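Local coordinates for protein CurJ (Moorea producens 3L, PDB 5TZ6) that is the dehydratase domain of a polyketide synthase module that probably carries out a vinylogous dehydration in curacin biosynthesis, crystallised as an inactive variant, at residues K210-P215 with F248-S253. The protein carries 1 engineered substitution. Numbering follows the deposited sequence.
Sequences KYQLHP and FTFYNS
The F250 ring is flanked on both faces: over one, Q212 CB makes a CH-pi contact, 3.9 Å from the ring centroid and 28° off the normal; over the opposite face, the backbone N of N252 lies above the centre. The amide plane of Q212 stands nearly perpendicular to this ring. L213 approaches the same ring obliquely, its CG 3.7 Å from F250 CD1, while its CD1 reaches the F248 ring at the edge and in plane, 3.9 Å from F248 CZ. Both phenylalanines have CG anti to the backbone N, and their CB atoms point at the 210-215 loop, which starts the F250 side chain toward Q212 and L213. An alanine in place of F250 would probably leave Q212 CB without its aromatic face and open a gap beside L213 CG.

The polar component is a single hydrogen bond, from S253 OG to Q212 O at 2.5 Å. The donor lies 24° out of the carbonyl plane, and the C=O...OG angle is 131°. The amide of Q212 leads away from the contact, and its OE1 hydrogen-bonds H9 NE2; L213 O accepts from S56 OG. F250 also touches L59 of helix 51-65, which probably belongs to the other hotdog half.

Past the loop, H214 N-caps helix 215-223 through a bond from T216 N to its ND1; D219 of that helix lines the ligand pocket. The chemistry is therefore mainly apolar: aliphatic carbons of Q212 and L213 meet the two buried rings, and Q212 O is the one backbone carbonyl hydrogen-bonded across the contact, by S253 OG just past the strand's end.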
loop_
_atom_site.group_PDB
_atom_site.type_symbol
_atom_site.label_atom_id
_atom_site.label_comp_id
_atom_site.label_asym_id
_atom_site.label_seq_id
_atom_site.Cartn_x
_atom_site.Cartn_y
_atom_site.Cartn_z
ATOM N N LYS A 210 -10.521 -19.545 -2.752
ATOM C CA LYS A 210 -9.607 -18.428 -2.948
ATOM C C LYS A 210 -8.320 -18.579 -2.150
ATOM O O LYS A 210 -7.329 -17.914 -2.468
ATOM C CB LYS A 210 -10.294 -17.112 -2.567
ATOM C CG LYS A 210 -10.658 -16.218 -3.747
ATOM C CD LYS A 210 -11.853 -16.755 -4.515
ATOM C CE LYS A 210 -12.393 -15.717 -5.487
ATOM N NZ LYS A 210 -11.334 -15.174 -6.381
ATOM N N TYR A 211 -8.313 -19.438 -1.134
ATOM C CA TYR A 211 -7.118 -19.677 -0.341
ATOM C C TYR A 211 -6.235 -20.729 -0.999
ATOM O O TYR A 211 -6.727 -21.692 -1.592
ATOM C CB TYR A 211 -7.489 -20.156 1.062
ATOM C CG TYR A 211 -8.125 -19.129 1.976
ATOM C CD1 TYR A 211 -9.498 -18.924 1.970
ATOM C CD2 TYR A 211 -7.359 -18.398 2.877
ATOM C CE1 TYR A 211 -10.088 -18.001 2.821
ATOM C CE2 TYR A 211 -7.942 -17.470 3.729
ATOM C CZ TYR A 211 -9.307 -17.277 3.697
ATOM O OH TYR A 211 -9.896 -16.360 4.541
ATOM N N GLN A 212 -4.919 -20.546 -0.883
ATOM C CA GLN A 212 -4.006 -21.651 -1.156
ATOM C C GLN A 212 -4.203 -22.767 -0.134
ATOM O O GLN A 212 -4.533 -23.904 -0.487
ATOM C CB GLN A 212 -2.552 -21.163 -1.156
ATOM C CG GLN A 212 -2.131 -20.385 -2.397
ATOM C CD GLN A 212 -2.948 -19.130 -2.618
ATOM O OE1 GLN A 212 -3.034 -18.273 -1.741
ATOM N NE2 GLN A 212 -3.549 -19.012 -3.797
ATOM N N LEU A 213 -3.988 -22.453 1.143
ATOM C CA LEU A 213 -4.299 -23.342 2.256
ATOM C C LEU A 213 -4.948 -22.513 3.348
ATOM O O LEU A 213 -4.321 -21.593 3.883
ATOM C CB LEU A 213 -3.054 -24.046 2.802
ATOM C CG LEU A 213 -2.423 -25.164 1.982
ATOM C CD1 LEU A 213 -1.311 -25.812 2.784
ATOM C CD2 LEU A 213 -3.472 -26.192 1.583
ATOM N N HIS A 214 -6.196 -22.830 3.666
ATOM C CA HIS A 214 -6.918 -22.079 4.676
ATOM C C HIS A 214 -6.149 -22.103 5.994
ATOM O O HIS A 214 -5.572 -23.135 6.361
ATOM C CB HIS A 214 -8.317 -22.662 4.871
ATOM C CG HIS A 214 -9.283 -21.714 5.515
ATOM N ND1 HIS A 214 -9.330 -21.512 6.877
ATOM C CD2 HIS A 214 -10.243 -20.919 4.982
ATOM C CE1 HIS A 214 -10.274 -20.629 7.157
ATOM N NE2 HIS A 214 -10.844 -20.255 6.024
ATOM N N PRO A 215 -6.074 -20.982 6.707
ATOM C CA PRO A 215 -5.375 -21.001 8.003
ATOM C C PRO A 215 -5.795 -22.170 8.880
ATOM O O PRO A 215 -4.931 -22.819 9.489
ATOM C CB PRO A 215 -5.744 -19.649 8.623
ATOM C CG PRO A 215 -6.112 -18.767 7.466
ATOM C CD PRO A 215 -6.628 -19.659 6.371
ATOM N N PHE A 248 8.420 -25.718 4.975
ATOM C CA PHE A 248 7.018 -25.935 4.643
ATOM C C PHE A 248 6.841 -25.744 3.140
ATOM O O PHE A 248 7.086 -24.654 2.619
ATOM C CB PHE A 248 6.132 -24.958 5.416
ATOM C CG PHE A 248 4.658 -25.189 5.229
ATOM C CD1 PHE A 248 4.043 -24.914 4.020
ATOM C CD2 PHE A 248 3.882 -25.653 6.279
ATOM C CE1 PHE A 248 2.690 -25.123 3.852
ATOM C CE2 PHE A 248 2.524 -25.859 6.121
ATOM C CZ PHE A 248 1.928 -25.594 4.902
ATOM N N THR A 249 6.374 -26.775 2.450
ATOM C CA THR A 249 6.199 -26.724 1.007
ATOM C C THR A 249 4.722 -26.827 0.654
ATOM O O THR A 249 4.033 -27.758 1.089
ATOM C CB THR A 249 6.991 -27.831 0.307
ATOM O OG1 THR A 249 8.356 -27.783 0.735
ATOM C CG2 THR A 249 6.927 -27.658 -1.209
ATOM N N PHE A 250 4.250 -25.853 -0.115
ATOM C CA PHE A 250 2.922 -25.856 -0.704
ATOM C C PHE A 250 3.057 -26.236 -2.173
ATOM O O PHE A 250 3.767 -25.562 -2.930
ATOM C CB PHE A 250 2.268 -24.483 -0.556
ATOM C CG PHE A 250 0.986 -24.326 -1.327
ATOM C CD1 PHE A 250 -0.186 -24.948 -0.909
ATOM C CD2 PHE A 250 0.952 -23.551 -2.474
ATOM C CE1 PHE A 250 -1.366 -24.789 -1.628
ATOM C CE2 PHE A 250 -0.222 -23.393 -3.197
ATOM C CZ PHE A 250 -1.381 -24.014 -2.773
ATOM N N TYR A 251 2.387 -27.319 -2.568
ATOM C CA TYR A 251 2.422 -27.822 -3.939
ATOM C C TYR A 251 1.247 -27.308 -4.767
ATOM O O TYR A 251 1.448 -26.676 -5.806
ATOM C CB TYR A 251 2.455 -29.356 -3.926
ATOM C CG TYR A 251 3.690 -29.904 -3.253
ATOM C CD1 TYR A 251 4.869 -30.081 -3.965
ATOM C CD2 TYR A 251 3.689 -30.215 -1.901
ATOM C CE1 TYR A 251 6.006 -30.569 -3.354
ATOM C CE2 TYR A 251 4.824 -30.705 -1.277
ATOM C CZ TYR A 251 5.977 -30.880 -2.007
ATOM O OH TYR A 251 7.107 -31.365 -1.396
ATOM N N ASN A 252 0.019 -27.577 -4.330
ATOM C CA ASN A 252 -1.165 -27.089 -5.027
ATOM C C ASN A 252 -2.364 -27.180 -4.094
ATOM O O ASN A 252 -2.390 -28.004 -3.178
ATOM C CB ASN A 252 -1.424 -27.874 -6.320
ATOM C CG ASN A 252 -1.577 -29.365 -6.079
ATOM O OD1 ASN A 252 -0.668 -30.146 -6.366
ATOM N ND2 ASN A 252 -2.727 -29.767 -5.546
ATOM N N SER A 253 -3.355 -26.327 -4.341
ATOM C CA SER A 253 -4.554 -26.307 -3.515
ATOM C C SER A 253 -5.529 -27.384 -3.982
ATOM O O SER A 253 -5.614 -27.702 -5.170
ATOM C CB SER A 253 -5.216 -24.929 -3.564
ATOM O OG SER A 253 -5.968 -24.681 -2.388
#